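Local coordinates for zinc-binding protein TroA (Treponema pallidum, PDB 1K0F), which binds zinc tightly and specifically in the periplasm and delivers it to the membrane permease of the TroABC ABC transporter for import into the cytoplasm, at residues I55-L60 with K72-R77. Numbering follows the deposited sequence.
Sequences ILYNGL and KLRGSR
Ile55 reaches the helix-to-strand turn mainly through its CD1 methyl. Its CD1 sits 3.5 Å from CD2 of Leu73, the two side chains meeting at about a right angle. Side by side with that leucine methyl, CD of Arg77 lies 3.4 Å from the same Ile55 CD1, where the aliphatic part of the arginine runs obliquely past. What extends the isoleucine this far is its torsions: CG1 lies anti to the carbonyl carbon, and CD1 continues the chain outward in an extended form (chi2 172°).

Two residues further along the strand, Tyr57 points the same way and meets Arg74 with its phenol end. NH1 of Arg74 lies at the ring's edge, in its plane, with guanidinium and ring planes 86° apart. The modelled gap between Tyr57 OH and Arg74 NH1 is too short to be trusted, and its angle is poor for a hydrogen bond. From just beyond the end of helix 67-73, the bent side chain of Arg74 brings its end nearer to Tyr57.

In the next shell, Leu49 of helix 43-51 touches both Ile55 and Leu73, Phe70 meets the ring of Tyr57, and NH2 of Arg77 makes a weak hydrogen bond to Gly50 O. Backbone bonds from Ile55 to Leu78 and Val80 tie strand 54-57 to strand 78-81, closing a beta-alpha-beta unit of the parallel sheet.

The secure part of the contact is therefore apolar, joining the buried Ile55 to Leu73 and the methylenes of Arg77, while the approach of Tyr57 to the exposed Arg74 adds no assured bond.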
loop_
_atom_site.group_PDB
_atom_site.type_symbol
_atom_site.label_atom_id
_atom_site.label_comp_id
_atom_site.label_asym_id
_atom_site.label_seq_id
_atom_site.Cartn_x
_atom_site.Cartn_y
_atom_site.Cartn_z
ATOM N N ILE A 55 -14.844 10.260 -6.141
ATOM C CA ILE A 55 -14.471 9.264 -5.148
ATOM C C ILE A 55 -13.393 8.375 -5.755
ATOM O O ILE A 55 -13.547 7.860 -6.867
ATOM C CB ILE A 55 -15.657 8.386 -4.719
ATOM C CG1 ILE A 55 -16.597 9.183 -3.811
ATOM C CG2 ILE A 55 -15.144 7.167 -3.961
ATOM C CD1 ILE A 55 -17.883 8.452 -3.491
ATOM N N LEU A 56 -12.299 8.211 -5.012
ATOM C CA LEU A 56 -11.166 7.417 -5.466
ATOM C C LEU A 56 -10.819 6.284 -4.514
ATOM O O LEU A 56 -10.700 6.474 -3.303
ATOM C CB LEU A 56 -9.938 8.313 -5.658
ATOM C CG LEU A 56 -9.953 9.254 -6.867
ATOM C CD1 LEU A 56 -8.648 10.037 -6.921
ATOM C CD2 LEU A 56 -10.159 8.457 -8.141
ATOM N N TYR A 57 -10.653 5.100 -5.086
ATOM C CA TYR A 57 -10.295 3.931 -4.317
ATOM C C TYR A 57 -9.493 2.965 -5.184
ATOM O O TYR A 57 -9.512 3.038 -6.416
ATOM C CB TYR A 57 -11.550 3.260 -3.747
ATOM C CG TYR A 57 -12.487 2.621 -4.755
ATOM C CD1 TYR A 57 -13.234 3.399 -5.644
ATOM C CD2 TYR A 57 -12.686 1.234 -4.762
ATOM C CE1 TYR A 57 -14.147 2.818 -6.500
ATOM C CE2 TYR A 57 -13.604 0.644 -5.620
ATOM C CZ TYR A 57 -14.330 1.439 -6.485
ATOM O OH TYR A 57 -15.222 0.838 -7.348
ATOM N N ASN A 58 -8.770 2.073 -4.524
ATOM C CA ASN A 58 -7.931 1.090 -5.183
ATOM C C ASN A 58 -8.615 0.266 -6.269
ATOM O O ASN A 58 -8.389 0.447 -7.473
ATOM C CB ASN A 58 -7.377 0.134 -4.132
ATOM C CG ASN A 58 -5.980 -0.330 -4.441
ATOM O OD1 ASN A 58 -5.150 0.455 -4.916
ATOM N ND2 ASN A 58 -5.702 -1.599 -4.167
ATOM N N GLY A 59 -9.466 -0.637 -5.796
ATOM C CA GLY A 59 -10.146 -1.569 -6.662
ATOM C C GLY A 59 -9.410 -2.838 -6.274
ATOM O O GLY A 59 -8.992 -2.968 -5.119
ATOM N N LEU A 60 -9.213 -3.753 -7.210
ATOM C CA LEU A 60 -8.510 -4.986 -6.904
ATOM C C LEU A 60 -8.945 -5.547 -5.551
ATOM O O LEU A 60 -8.163 -6.154 -4.824
ATOM C CB LEU A 60 -7.003 -4.738 -6.914
ATOM C CG LEU A 60 -6.445 -4.170 -8.223
ATOM C CD1 LEU A 60 -4.942 -4.362 -8.241
ATOM C CD2 LEU A 60 -7.082 -4.873 -9.423
ATOM N N LYS A 72 -23.133 1.743 -4.532
ATOM C CA LYS A 72 -24.314 2.548 -4.263
ATOM C C LYS A 72 -24.119 4.013 -4.668
ATOM O O LYS A 72 -24.912 4.565 -5.432
ATOM C CB LYS A 72 -24.666 2.461 -2.775
ATOM C CG LYS A 72 -25.259 1.117 -2.361
ATOM C CD LYS A 72 -25.182 0.899 -0.850
ATOM C CE LYS A 72 -26.241 -0.093 -0.363
ATOM N NZ LYS A 72 -26.347 -1.311 -1.227
ATOM N N LEU A 73 -23.062 4.633 -4.153
ATOM C CA LEU A 73 -22.768 6.033 -4.448
ATOM C C LEU A 73 -22.297 6.238 -5.884
ATOM O O LEU A 73 -22.221 7.370 -6.368
ATOM C CB LEU A 73 -21.712 6.564 -3.474
ATOM C CG LEU A 73 -22.213 7.546 -2.407
ATOM C CD1 LEU A 73 -22.765 6.781 -1.214
ATOM C CD2 LEU A 73 -21.080 8.462 -1.970
ATOM N N ARG A 74 -21.973 5.140 -6.561
ATOM C CA ARG A 74 -21.532 5.210 -7.947
ATOM C C ARG A 74 -22.739 5.631 -8.776
ATOM O O ARG A 74 -23.881 5.510 -8.324
ATOM C CB ARG A 74 -21.021 3.845 -8.419
ATOM C CG ARG A 74 -19.905 3.263 -7.557
ATOM C CD ARG A 74 -19.268 2.037 -8.187
ATOM N NE ARG A 74 -18.794 2.330 -9.533
ATOM C CZ ARG A 74 -17.580 2.034 -9.978
ATOM N NH1 ARG A 74 -16.706 1.432 -9.179
ATOM N NH2 ARG A 74 -17.238 2.349 -11.222
ATOM N N GLY A 75 -22.491 6.140 -9.977
ATOM C CA GLY A 75 -23.584 6.554 -10.845
ATOM C C GLY A 75 -24.149 7.920 -10.517
ATOM O O GLY A 75 -24.666 8.619 -11.390
ATOM N N SER A 76 -24.061 8.293 -9.247
ATOM C CA SER A 76 -24.552 9.584 -8.794
ATOM C C SER A 76 -23.392 10.563 -8.848
ATOM O O SER A 76 -23.586 11.774 -8.937
ATOM C CB SER A 76 -25.070 9.468 -7.358
ATOM O OG SER A 76 -25.700 8.215 -7.145
ATOM N N ARG A 77 -22.182 10.019 -8.799
ATOM C CA ARG A 77 -20.977 10.834 -8.831
ATOM C C ARG A 77 -19.852 10.063 -9.476
ATOM O O ARG A 77 -20.029 8.927 -9.906
ATOM C CB ARG A 77 -20.552 11.207 -7.414
ATOM C CG ARG A 77 -20.050 10.021 -6.603
ATOM C CD ARG A 77 -20.372 10.181 -5.125
ATOM N NE ARG A 77 -21.716 10.715 -4.913
ATOM C CZ ARG A 77 -21.985 11.772 -4.155
ATOM N NH1 ARG A 77 -21.005 12.410 -3.532
ATOM N NH2 ARG A 77 -23.236 12.192 -4.021
#